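Local coordinates for protein sialidase B (Streptococcus pneumoniae serotype 4, PDB 4XJW) that cleaves terminal sialic acids from alpha-2,3-, alpha-2,6- and alpha-2,8-linked glycans as a family 33 glycoside hydrolase, at residues G29-T33 and S112-D116; K236-S242 and P254-F260; L267-P271 and S385-D389; L303-V307 and G449-C453; L439-L443 and T487-S491. The protein carries 1 engineered substitution. The contacts are given in a common frame with arbitrary orientation. Residue numbers count along the deposited sequence, not the author numbering.

Interaction 1. Residues G29-T33 and S112-D116; sequences GESQT and SDSKD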
# COMPACT_ATOMS: atom_id res chain seq x y z
N GLY A 29 15.76 16.19 34.75
CA GLY A 29 15.36 14.80 34.77
C GLY A 29 15.77 14.15 33.47
O GLY A 29 16.30 14.81 32.56
N GLU A 30 15.50 12.85 33.36
CA GLU A 30 16.03 12.06 32.26
C GLU A 30 15.02 11.78 31.15
O GLU A 30 15.37 11.15 30.14
CB GLU A 30 16.61 10.75 32.79
CG GLU A 30 17.84 10.94 33.65
CD GLU A 30 18.25 9.65 34.33
OE1 GLU A 30 17.35 8.84 34.63
OE2 GLU A 30 19.46 9.44 34.54
N SER A 31 13.79 12.24 31.32
CA SER A 31 12.76 12.03 30.31
C SER A 31 12.26 13.35 29.74
O SER A 31 11.98 14.30 30.49
CB SER A 31 11.60 11.21 30.89
OG SER A 31 12.04 9.92 31.24
N GLN A 32 12.13 13.41 28.42
CA GLN A 32 11.68 14.63 27.76
C GLN A 32 10.75 14.31 26.59
O GLN A 32 10.82 13.23 26.00
CB GLN A 32 12.87 15.45 27.24
CG GLN A 32 13.48 16.43 28.25
CD GLN A 32 14.37 15.75 29.29
OE1 GLN A 32 15.00 14.74 29.01
NE2 GLN A 32 14.42 16.33 30.49
N THR A 33 9.88 15.25 26.28
CA THR A 33 9.05 15.16 25.09
C THR A 33 9.19 16.46 24.34
O THR A 33 9.11 17.54 24.94
CB THR A 33 7.58 14.93 25.47
OG1 THR A 33 7.47 13.65 26.10
CG2 THR A 33 6.69 14.95 24.24
N SER A 112 11.31 10.79 24.73
CA SER A 112 12.54 10.19 25.25
C SER A 112 12.26 9.70 26.67
O SER A 112 12.19 10.49 27.61
CB SER A 112 13.67 11.23 25.22
OG SER A 112 14.90 10.70 25.65
N ASP A 113 12.11 8.38 26.82
CA ASP A 113 11.55 7.78 28.02
C ASP A 113 12.60 7.00 28.79
O ASP A 113 12.95 5.87 28.42
CB ASP A 113 10.38 6.87 27.63
CG ASP A 113 9.60 6.35 28.83
OD1 ASP A 113 10.06 6.52 29.98
OD2 ASP A 113 8.52 5.77 28.61
N SER A 114 13.10 7.58 29.88
CA SER A 114 14.16 6.96 30.66
C SER A 114 13.73 5.68 31.40
O SER A 114 14.51 4.73 31.50
CB SER A 114 14.80 7.96 31.63
OG SER A 114 13.87 8.52 32.53
N LYS A 115 12.50 5.65 31.89
CA LYS A 115 12.05 4.47 32.63
C LYS A 115 11.87 3.24 31.74
O LYS A 115 12.18 2.12 32.17
CB LYS A 115 10.79 4.77 33.44
CG LYS A 115 11.04 5.66 34.65
CD LYS A 115 10.58 4.99 35.94
CE LYS A 115 10.12 6.02 36.98
NZ LYS A 115 9.69 5.40 38.26
N ASP A 116 11.39 3.43 30.52
CA ASP A 116 11.25 2.30 29.58
C ASP A 116 12.42 2.21 28.62
O ASP A 116 12.45 1.31 27.75
CB ASP A 116 9.93 2.36 28.81
CG ASP A 116 8.73 2.00 29.66
OD1 ASP A 116 8.94 1.64 30.84
OD2 ASP A 116 7.59 2.08 29.15
O HOH W 1 15.57 12.29 27.72
O HOH W 2 9.86 8.22 32.03
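Two backbone hydrogen bonds fix the register here. Gln32 N donates to Ser112 O (3.0 Å) and Ser112 N donates to Gln32 O (2.8 Å, 167° at the hydrogen), the reciprocal pattern of an antiparallel hydrogen-bonded pair. The CA atoms of Gln32 and Ser112 lie 5.2 Å apart, and Ser112 O also receives a CA-H...O contact from Ser31 CA at 3.2 Å. Both side chains project from the same face, where a water serves three groups: it donates to Glu30 O (2.7 Å) and Gln32 OE1 (2.8 Å) and accepts from Ser112 OG (2.7 Å). The other end of the Gln32 amide is satisfied too, NE2 donating to Gly29 O at 3.2 Å and bonding Asn174 OD1. Beyond the pair, Ser31 OG and Ser114 OG share a short 2.6 Å hydrogen bond. A second water lies 2.9 Å from Ser31 OG and donates to Asp113 OD1 at 2.7 Å; that carboxylate oxygen also takes weak hydrogen bonds from Lys115 N (3.2 Å) and Asp116 N (3.4 Å) as the chain turns. Thr33, bonded through its backbone to Phe173, places strand 32-39 between strands 102-113 and 166-173. Two bridging waters and one hydroxyl pair thus take over where strands 32-39 and 102-113 run out into loops, at one end of an antiparallel sheet of the concanavalin-like N-terminal domain.

Interaction 2. Residues K236-S242 and P254-F260; sequences KINIATS and PIFAMKF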
# COMPACT_ATOMS: atom_id res chain seq x y z
N LYS A 236 2.13 -13.79 3.70
CA LYS A 236 0.74 -13.83 4.15
C LYS A 236 0.14 -12.48 3.82
O LYS A 236 0.60 -11.43 4.31
CB LYS A 236 0.57 -14.13 5.64
CG LYS A 236 -0.92 -14.15 6.01
CD LYS A 236 -1.18 -14.31 7.51
CE LYS A 236 -2.68 -14.15 7.78
NZ LYS A 236 -3.51 -15.12 7.00
N ILE A 237 -0.87 -12.51 2.96
CA ILE A 237 -1.61 -11.31 2.60
C ILE A 237 -3.08 -11.66 2.47
O ILE A 237 -3.41 -12.70 1.89
CB ILE A 237 -1.14 -10.74 1.24
CG1 ILE A 237 0.37 -10.50 1.23
CG2 ILE A 237 -1.94 -9.48 0.88
CD1 ILE A 237 0.95 -10.25 -0.17
N ASN A 238 -3.96 -10.81 3.03
CA ASN A 238 -5.41 -10.94 2.86
C ASN A 238 -5.91 -9.72 2.09
O ASN A 238 -5.23 -8.71 2.04
CB ASN A 238 -6.11 -10.98 4.23
CG ASN A 238 -5.88 -12.28 5.00
OD1 ASN A 238 -5.70 -13.35 4.42
ND2 ASN A 238 -5.91 -12.18 6.33
N ILE A 239 -7.12 -9.80 1.52
CA ILE A 239 -7.76 -8.61 0.94
C ILE A 239 -8.77 -8.06 1.93
O ILE A 239 -9.66 -8.78 2.39
CB ILE A 239 -8.48 -8.94 -0.38
CG1 ILE A 239 -7.54 -9.64 -1.38
CG2 ILE A 239 -9.08 -7.67 -0.99
CD1 ILE A 239 -6.26 -8.86 -1.69
N ALA A 240 -8.64 -6.78 2.27
CA ALA A 240 -9.54 -6.13 3.23
C ALA A 240 -10.31 -5.02 2.53
O ALA A 240 -9.88 -4.50 1.51
CB ALA A 240 -8.76 -5.58 4.43
N THR A 241 -11.47 -4.68 3.10
CA THR A 241 -12.31 -3.61 2.55
C THR A 241 -12.85 -2.70 3.64
O THR A 241 -12.99 -3.11 4.80
CB THR A 241 -13.51 -4.14 1.70
OG1 THR A 241 -14.37 -4.95 2.50
CG2 THR A 241 -13.05 -5.01 0.54
N SER A 242 -13.16 -1.47 3.24
CA SER A 242 -13.81 -0.47 4.09
C SER A 242 -14.65 0.44 3.19
O SER A 242 -14.34 0.61 2.02
CB SER A 242 -12.73 0.33 4.84
OG SER A 242 -13.30 1.43 5.56
N PRO A 254 -12.48 -2.03 8.94
CA PRO A 254 -12.28 -2.98 7.84
C PRO A 254 -12.79 -4.40 8.13
O PRO A 254 -12.84 -4.85 9.28
CB PRO A 254 -10.77 -3.02 7.69
CG PRO A 254 -10.30 -1.68 8.18
CD PRO A 254 -11.22 -1.40 9.36
N ILE A 255 -13.18 -5.08 7.05
CA ILE A 255 -13.50 -6.50 7.11
C ILE A 255 -12.67 -7.19 6.04
O ILE A 255 -12.04 -6.50 5.22
CB ILE A 255 -15.00 -6.79 6.86
CG1 ILE A 255 -15.44 -6.33 5.46
CG2 ILE A 255 -15.82 -6.14 7.96
CD1 ILE A 255 -16.85 -6.79 5.06
N PHE A 256 -12.67 -8.52 6.04
CA PHE A 256 -11.98 -9.24 4.96
C PHE A 256 -12.93 -9.61 3.84
O PHE A 256 -14.04 -10.08 4.09
CB PHE A 256 -11.29 -10.52 5.46
CG PHE A 256 -10.20 -10.27 6.46
CD1 PHE A 256 -9.05 -9.58 6.10
CD2 PHE A 256 -10.30 -10.76 7.75
CE1 PHE A 256 -8.04 -9.35 7.03
CE2 PHE A 256 -9.30 -10.55 8.68
CZ PHE A 256 -8.17 -9.85 8.33
N ALA A 257 -12.46 -9.41 2.61
CA ALA A 257 -13.13 -9.90 1.41
C ALA A 257 -12.62 -11.28 1.02
O ALA A 257 -13.39 -12.13 0.55
CB ALA A 257 -12.98 -8.92 0.26
N MET A 258 -11.31 -11.49 1.17
CA MET A 258 -10.69 -12.80 0.93
C MET A 258 -9.62 -13.01 1.99
O MET A 258 -8.79 -12.13 2.24
CB MET A 258 -10.04 -12.87 -0.46
CG MET A 258 -11.01 -12.74 -1.62
SD MET A 258 -10.19 -13.00 -3.20
CE MET A 258 -11.54 -12.62 -4.32
N LYS A 259 -9.64 -14.19 2.60
CA LYS A 259 -8.67 -14.49 3.65
C LYS A 259 -8.36 -15.97 3.69
O LYS A 259 -9.18 -16.81 3.28
CB LYS A 259 -9.20 -14.05 5.00
CG LYS A 259 -10.32 -14.95 5.50
CD LYS A 259 -10.74 -14.59 6.91
CE LYS A 259 -9.51 -14.51 7.79
NZ LYS A 259 -9.83 -14.22 9.21
N PHE A 260 -7.16 -16.28 4.17
CA PHE A 260 -6.74 -17.64 4.46
C PHE A 260 -6.34 -17.71 5.92
O PHE A 260 -5.96 -16.70 6.52
CB PHE A 260 -5.51 -18.02 3.63
CG PHE A 260 -5.82 -18.40 2.22
CD1 PHE A 260 -6.79 -19.35 1.92
CD2 PHE A 260 -5.12 -17.81 1.17
CE1 PHE A 260 -7.04 -19.72 0.60
CE2 PHE A 260 -5.38 -18.18 -0.15
CZ PHE A 260 -6.34 -19.13 -0.43
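A classic beta bulge interrupts this hairpin: Ala257 and Met258 both face Ile239. Ile239 O accepts from Ala257 N (2.9 Å) and, weakly, from Met258 N (3.4 Å), while Ile239 N donates to Met258 O (3.0 Å). Ala257, with phi/psi of -92/-38, turns the chain and shifts the register by one. Before the bulge, Thr241 and Ile255 form a regular antiparallel hydrogen-bonded pair (Thr241 N to Ile255 O 2.9 Å, Ile255 N to Thr241 O 3.0 Å), and Ala240 opposes Phe256 as a non-hydrogen-bonded pair with CA atoms 4.3 Å apart. After it, Asn238 OD1 accepts from Phe260 N at 3.3 Å, and Asn238 ND2 sits over the Phe256 ring, 3.6 Å from CE1. The curated BNR repeat 242-253 spans the hairpin turn. Strand 255-256 is outermost in a four-stranded antiparallel propeller blade, with strand 219-226 on the far side of 237-244; past the corner, Met258 and Phe260 pack on strands 286-294 and 301-308 of the next blade.

Interaction 3. Residues L267-P271 and S385-D389; sequences LVYWP and SVDFD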
# COMPACT_ATOMS: atom_id res chain seq x y z
N LEU A 267 0.25 -8.93 13.97
CA LEU A 267 0.79 -7.59 13.83
C LEU A 267 2.27 -7.67 14.19
O LEU A 267 2.64 -7.71 15.36
CB LEU A 267 0.03 -6.64 14.78
CG LEU A 267 0.05 -5.13 14.56
CD1 LEU A 267 -0.63 -4.77 13.27
CD2 LEU A 267 -0.62 -4.40 15.73
N VAL A 268 3.12 -7.73 13.17
CA VAL A 268 4.55 -7.96 13.37
C VAL A 268 5.35 -6.75 12.91
O VAL A 268 5.07 -6.18 11.85
CB VAL A 268 5.05 -9.20 12.59
CG1 VAL A 268 6.50 -9.52 12.96
CG2 VAL A 268 4.16 -10.40 12.87
N TYR A 269 6.32 -6.35 13.71
CA TYR A 269 7.31 -5.38 13.26
C TYR A 269 8.31 -6.12 12.38
O TYR A 269 9.12 -6.90 12.88
CB TYR A 269 8.04 -4.75 14.45
CG TYR A 269 9.21 -3.93 14.00
CD1 TYR A 269 9.04 -2.64 13.53
CD2 TYR A 269 10.50 -4.47 14.02
CE1 TYR A 269 10.12 -1.89 13.08
CE2 TYR A 269 11.59 -3.73 13.58
CZ TYR A 269 11.39 -2.44 13.12
OH TYR A 269 12.48 -1.71 12.69
N TRP A 270 8.26 -5.88 11.08
CA TRP A 270 9.18 -6.54 10.16
C TRP A 270 10.50 -5.80 10.15
O TRP A 270 10.53 -4.57 10.06
CB TRP A 270 8.58 -6.59 8.75
CG TRP A 270 8.84 -7.90 8.08
CD1 TRP A 270 9.72 -8.15 7.05
CD2 TRP A 270 8.27 -9.16 8.44
NE1 TRP A 270 9.70 -9.48 6.73
CE2 TRP A 270 8.82 -10.13 7.56
CE3 TRP A 270 7.33 -9.56 9.39
CZ2 TRP A 270 8.45 -11.48 7.63
CZ3 TRP A 270 6.97 -10.89 9.45
CH2 TRP A 270 7.53 -11.84 8.58
N PRO A 271 11.61 -6.54 10.25
CA PRO A 271 12.94 -5.90 10.33
C PRO A 271 13.29 -5.08 9.09
O PRO A 271 13.00 -5.49 7.95
CB PRO A 271 13.89 -7.09 10.52
CG PRO A 271 13.14 -8.28 9.98
CD PRO A 271 11.69 -8.01 10.28
N SER A 385 2.47 -19.67 13.09
CA SER A 385 2.73 -18.29 13.50
C SER A 385 4.17 -17.98 13.13
O SER A 385 4.97 -18.89 12.92
CB SER A 385 2.54 -18.14 15.00
OG SER A 385 1.17 -18.10 15.37
N VAL A 386 4.52 -16.70 13.06
CA VAL A 386 5.89 -16.31 12.74
C VAL A 386 6.53 -15.49 13.86
O VAL A 386 5.85 -14.79 14.60
CB VAL A 386 5.99 -15.55 11.40
CG1 VAL A 386 5.36 -16.35 10.30
CG2 VAL A 386 5.35 -14.17 11.51
N ASP A 387 7.85 -15.57 13.99
CA ASP A 387 8.56 -14.75 14.96
C ASP A 387 10.03 -14.58 14.56
O ASP A 387 10.55 -15.32 13.73
CB ASP A 387 8.48 -15.35 16.37
CG ASP A 387 9.37 -16.57 16.52
OD1 ASP A 387 10.57 -16.40 16.84
OD2 ASP A 387 8.88 -17.70 16.31
N PHE A 388 10.67 -13.59 15.17
CA PHE A 388 12.09 -13.33 14.96
C PHE A 388 12.84 -13.48 16.28
O PHE A 388 13.93 -12.93 16.43
CB PHE A 388 12.30 -11.91 14.42
CG PHE A 388 11.91 -11.73 12.98
CD1 PHE A 388 12.82 -11.96 11.97
CD2 PHE A 388 10.62 -11.32 12.64
CE1 PHE A 388 12.47 -11.79 10.63
CE2 PHE A 388 10.26 -11.15 11.32
CZ PHE A 388 11.18 -11.39 10.31
N ASP A 389 12.26 -14.21 17.22
CA ASP A 389 12.86 -14.37 18.55
C ASP A 389 14.26 -14.99 18.54
O ASP A 389 15.06 -14.75 19.45
CB ASP A 389 11.94 -15.17 19.47
CG ASP A 389 10.62 -14.47 19.74
OD1 ASP A 389 10.47 -13.31 19.30
OD2 ASP A 389 9.74 -15.08 20.39
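A small hydrophobic cluster, centred on the ring of Phe388, joins a propeller loop to the domain inserted in the propeller. The ring stands edge-on to Trp270: the centroids of the Trp270 six-membered ring and the Phe388 ring are 4.9 Å apart with planes at 85°, a T-shaped stack, and Phe388 CE2 comes 3.8 Å from Trp270 CZ3. One face of Phe388 receives Pro271 CD, 3.8 Å from the ring centroid and 27° off the normal, a CH-pi contact. No hydrogen bond crosses between the two segments, whose contact is wholly apolar; polar ties come from just before the loop segment, where Gln266 OE1 bonds Val386 N. Segment 267-271 follows strand 255-256 of the first propeller blade. Strand 377-387, by contrast, belongs to the separate antiparallel sheet built from residues between strands 301-308 and 420-426, which are neighbours in one blade. Val386 CG2 extends the cluster, lying 4.2 Å from both Val268 CG2 and Trp270 CZ3. At the end of the strand, Asp387 OD1 accepts from Asp389 N at 2.8 Å in an Asx turn and forms a salt bridge with Arg394. Trp270 also meets His642 edge-to-face and donates through NE1 to Ser279 O, its side chain about 12 Å from that of Arg207, a substrate-binding residue by similarity.

Interaction 4. Residues L303-V307 and G449-C453; sequences LLADV and GTYLC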
# COMPACT_ATOMS: atom_id res chain seq x y z
N LEU A 303 -15.63 -8.30 -6.48
CA LEU A 303 -14.21 -8.07 -6.23
C LEU A 303 -13.39 -9.25 -6.72
O LEU A 303 -13.71 -10.41 -6.43
CB LEU A 303 -13.97 -7.80 -4.73
CG LEU A 303 -12.54 -7.53 -4.23
CD1 LEU A 303 -12.56 -6.66 -2.98
CD2 LEU A 303 -11.80 -8.82 -3.90
N LEU A 304 -12.35 -8.96 -7.49
CA LEU A 304 -11.43 -9.99 -7.95
C LEU A 304 -10.07 -9.80 -7.27
O LEU A 304 -9.72 -8.69 -6.87
CB LEU A 304 -11.28 -9.97 -9.48
CG LEU A 304 -12.28 -10.79 -10.30
CD1 LEU A 304 -13.71 -10.37 -10.05
CD2 LEU A 304 -11.94 -10.67 -11.78
N ALA A 305 -9.31 -10.88 -7.13
CA ALA A 305 -7.92 -10.82 -6.66
C ALA A 305 -7.12 -12.01 -7.18
O ALA A 305 -7.70 -13.03 -7.52
CB ALA A 305 -7.86 -10.77 -5.12
N ASP A 306 -5.80 -11.88 -7.22
CA ASP A 306 -4.99 -13.06 -7.50
C ASP A 306 -4.99 -13.95 -6.27
O ASP A 306 -5.01 -13.44 -5.14
CB ASP A 306 -3.53 -12.71 -7.79
CG ASP A 306 -3.35 -11.73 -8.95
OD1 ASP A 306 -4.18 -11.69 -9.87
OD2 ASP A 306 -2.32 -11.02 -8.92
N VAL A 307 -4.92 -15.27 -6.48
CA VAL A 307 -4.77 -16.21 -5.36
C VAL A 307 -3.48 -16.98 -5.53
O VAL A 307 -3.20 -17.50 -6.61
CB VAL A 307 -5.92 -17.22 -5.30
CG1 VAL A 307 -5.86 -18.00 -3.99
CG2 VAL A 307 -7.24 -16.50 -5.43
N GLY A 449 -2.25 -18.43 -14.59
CA GLY A 449 -3.26 -17.39 -14.60
C GLY A 449 -2.66 -16.08 -15.09
O GLY A 449 -1.45 -15.85 -14.96
N THR A 450 -3.50 -15.24 -15.68
CA THR A 450 -3.08 -13.88 -15.96
C THR A 450 -3.08 -13.14 -14.63
O THR A 450 -3.57 -13.67 -13.63
CB THR A 450 -4.03 -13.18 -16.94
OG1 THR A 450 -5.36 -13.17 -16.42
CG2 THR A 450 -4.03 -13.91 -18.30
N TYR A 451 -2.50 -11.95 -14.62
CA TYR A 451 -2.34 -11.20 -13.37
C TYR A 451 -3.33 -10.05 -13.35
O TYR A 451 -3.36 -9.23 -14.27
CB TYR A 451 -0.91 -10.67 -13.27
CG TYR A 451 0.15 -11.71 -13.53
CD1 TYR A 451 0.36 -12.75 -12.64
CD2 TYR A 451 0.94 -11.66 -14.67
CE1 TYR A 451 1.33 -13.72 -12.87
CE2 TYR A 451 1.91 -12.61 -14.91
CZ TYR A 451 2.10 -13.63 -14.01
OH TYR A 451 3.08 -14.58 -14.26
N LEU A 452 -4.15 -9.99 -12.29
CA LEU A 452 -5.19 -8.98 -12.23
C LEU A 452 -4.58 -7.59 -12.14
O LEU A 452 -3.62 -7.37 -11.41
CB LEU A 452 -6.09 -9.24 -11.03
CG LEU A 452 -7.38 -8.43 -10.93
CD1 LEU A 452 -8.36 -8.81 -12.02
CD2 LEU A 452 -7.99 -8.64 -9.56
N CYS A 453 -5.16 -6.65 -12.88
CA CYS A 453 -4.76 -5.26 -12.74
C CYS A 453 -5.47 -4.65 -11.54
O CYS A 453 -6.70 -4.62 -11.49
CB CYS A 453 -5.12 -4.46 -13.99
SG CYS A 453 -4.33 -5.08 -15.50
O HOH W 3 -1.79 -8.95 -10.35
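Leu452, Asp306 and Leu304 make up nearly all of this buried contact, and they combine one directed polar bond with close apolar packing. Asp306 OD1 accepts from Leu452 N at 3.0 Å with an angle of 166° at the hydrogen, so a side chain does what a backbone carbonyl would do between adjacent strands. The CA atoms of Asp306 and Leu452 are 6.2 Å apart, and the same carboxylate oxygen lies 3.3 Å from Leu452 CB. A water sits 2.6 Å from Asp306 OD2 and 2.6 Å from Leu452 O, well placed to bridge them, although it has more acceptors nearby than protons to give. Leu452 points toward segment 303-307: its CD2 reaches Leu304 CB at 3.5 Å and Leu304 O at 3.2 Å. Tyr451, beside Leu452, is about 7 Å, side chain to side chain, from the predicted active-site Glu503. In the order of the sheet, strand 286-294 lies between strands 301-308 and 451-459; Asp306 and Leu304 are bonded to it through their backbones, at Ile288 and Ser291 respectively. It runs antiparallel to 301-308 and parallel to 451-459, the relation of innermost strands in successive blades of the sialidase beta-propeller. The contact therefore reaches past the first strand of one blade, from its second strand 301-308 to the first strand of the next, with strand 420-426 flanking 301-308 on the side away from 286-294.

Interaction 5. Residues L439-L443 and T487-S491; sequences LPPFL and TWKKS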
# COMPACT_ATOMS: atom_id res chain seq x y z
N LEU A 439 -11.85 -18.25 -10.95
CA LEU A 439 -12.20 -18.03 -12.35
C LEU A 439 -11.64 -19.17 -13.19
O LEU A 439 -10.64 -19.77 -12.82
CB LEU A 439 -11.66 -16.68 -12.85
CG LEU A 439 -12.35 -15.40 -12.34
CD1 LEU A 439 -12.34 -14.32 -13.40
CD2 LEU A 439 -13.75 -15.67 -11.86
N PRO A 440 -12.29 -19.47 -14.32
CA PRO A 440 -11.73 -20.48 -15.22
C PRO A 440 -10.41 -20.01 -15.83
O PRO A 440 -10.14 -18.80 -15.84
CB PRO A 440 -12.79 -20.59 -16.32
CG PRO A 440 -13.45 -19.26 -16.34
CD PRO A 440 -13.48 -18.82 -14.90
N PRO A 441 -9.59 -20.94 -16.33
CA PRO A 441 -8.40 -20.54 -17.08
C PRO A 441 -8.81 -19.98 -18.44
O PRO A 441 -9.79 -20.45 -19.01
CB PRO A 441 -7.63 -21.86 -17.25
CG PRO A 441 -8.67 -22.91 -17.16
CD PRO A 441 -9.72 -22.41 -16.22
N PHE A 442 -8.08 -18.98 -18.93
CA PHE A 442 -8.44 -18.33 -20.18
C PHE A 442 -7.44 -18.58 -21.32
O PHE A 442 -7.73 -18.29 -22.48
CB PHE A 442 -8.62 -16.83 -19.97
CG PHE A 442 -9.77 -16.48 -19.08
CD1 PHE A 442 -11.05 -16.34 -19.60
CD2 PHE A 442 -9.58 -16.30 -17.72
CE1 PHE A 442 -12.12 -16.03 -18.78
CE2 PHE A 442 -10.64 -15.98 -16.89
CZ PHE A 442 -11.91 -15.85 -17.42
N LEU A 443 -6.28 -19.13 -20.98
CA LEU A 443 -5.21 -19.30 -21.96
C LEU A 443 -4.77 -20.75 -22.13
O LEU A 443 -3.62 -21.02 -22.51
CB LEU A 443 -4.02 -18.39 -21.61
CG LEU A 443 -4.31 -16.89 -21.65
CD1 LEU A 443 -3.15 -16.08 -21.13
CD2 LEU A 443 -4.69 -16.45 -23.04
N THR A 487 -20.30 -16.08 -15.80
CA THR A 487 -19.43 -16.63 -16.83
C THR A 487 -18.53 -15.55 -17.39
O THR A 487 -18.89 -14.37 -17.38
CB THR A 487 -20.24 -17.29 -17.98
OG1 THR A 487 -21.03 -16.30 -18.65
CG2 THR A 487 -21.15 -18.38 -17.44
N TRP A 488 -17.37 -15.96 -17.87
CA TRP A 488 -16.37 -15.02 -18.36
C TRP A 488 -15.83 -15.45 -19.71
O TRP A 488 -15.80 -16.65 -20.02
CB TRP A 488 -15.22 -14.93 -17.36
CG TRP A 488 -15.64 -14.42 -16.02
CD1 TRP A 488 -16.15 -15.14 -14.99
CD2 TRP A 488 -15.60 -13.06 -15.58
NE1 TRP A 488 -16.42 -14.32 -13.92
CE2 TRP A 488 -16.09 -13.03 -14.27
CE3 TRP A 488 -15.19 -11.86 -16.17
CZ2 TRP A 488 -16.20 -11.85 -13.53
CZ3 TRP A 488 -15.28 -10.69 -15.45
CH2 TRP A 488 -15.78 -10.69 -14.13
N LYS A 489 -15.40 -14.48 -20.50
CA LYS A 489 -14.61 -14.76 -21.69
C LYS A 489 -13.45 -13.79 -21.73
O LYS A 489 -13.45 -12.79 -21.01
CB LYS A 489 -15.45 -14.62 -22.97
CG LYS A 489 -15.79 -13.18 -23.32
CD LYS A 489 -16.51 -13.09 -24.67
CE LYS A 489 -16.85 -11.66 -25.03
NZ LYS A 489 -17.49 -11.56 -26.38
N LYS A 490 -12.46 -14.07 -22.56
CA LYS A 490 -11.32 -13.18 -22.68
C LYS A 490 -11.36 -12.39 -23.97
O LYS A 490 -11.94 -12.82 -24.97
CB LYS A 490 -10.01 -13.96 -22.60
CG LYS A 490 -9.56 -14.62 -23.91
CD LYS A 490 -8.11 -15.12 -23.81
CE LYS A 490 -7.70 -15.88 -25.07
NZ LYS A 490 -7.61 -15.00 -26.27
N SER A 491 -10.77 -11.20 -23.93
CA SER A 491 -10.45 -10.47 -25.14
C SER A 491 -8.98 -10.09 -25.03
O SER A 491 -8.59 -9.32 -24.15
CB SER A 491 -11.33 -9.23 -25.28
OG SER A 491 -11.04 -8.55 -26.48
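Backbone torsions show an extended run that ends in a turn, set beside an extended segment without pairing. Leu439, Pro440 and Pro441 have phi near -70° and psi of 145 to 161°, after which Phe442 (-112/-12) and Leu443 (-122/27) turn the chain. Residues 487-491 are extended throughout and become strand from Lys489 on. The nearest CA pair, Phe442 and Lys490, is 6.4 Å apart and no hydrogen bond crosses. In the beta-propeller, 439-443 belongs to the loop between strand 437-438 of one blade and strand 451-459 of the next, while 487-491 leads into 489-494, the last strand of that next blade. Thr487 and Trp488 lie near the end of the curated BNR repeat 479-490, and Trp488 is the tryptophan that closes its Asp-box sequence. Leu439 CD1 stands over the indole face, 4.0 Å from the centroid of the five-membered ring and only 4° off its normal, a well-centred CH-pi contact; Met423 also touches both residues. Trp488 NE1 turns back weakly to Gly485 O inside the Asp-box. The aliphatic part of Lys490 packs on the turn, with CD 3.5 Å from Phe442 O and CE 3.7 Å from Leu443 CD2, while NZ bonds Ser492 OG. The Phe442 ring lies along residues 488-490: CD1 is 4.0 Å from Lys490 CB, CE1 3.9 Å from Lys489 C, and CZ 3.4 Å from Trp488 CB, which sits at the ring edge.

Overall arrangement
Interaction 1 stands apart in the concanavalin-like N-terminal domain, its centre about 39 Å from that of interaction 2 and about 61 Å from that of interaction 5, so it samples a domain built separately from the propeller. Interaction 2 lies in the first propeller blade, against the second, whereas 4 and 5 both bridge the second blade and the third. Centres of 2 and 4 are about 14 Å apart, those of 4 and 5 about 12 Å, and each pair touches, through Met258 on Ala305 and Thr450 on Leu443. Interaction 3, its centre about 20 Å from that of interaction 2, ties in the inserted domain. Interactions 1, 2 and 3 close in series, whereas 4 alternates with both 3 and 5, because the insertion interrupts one blade and sequence-distant strands meet across blade boundaries.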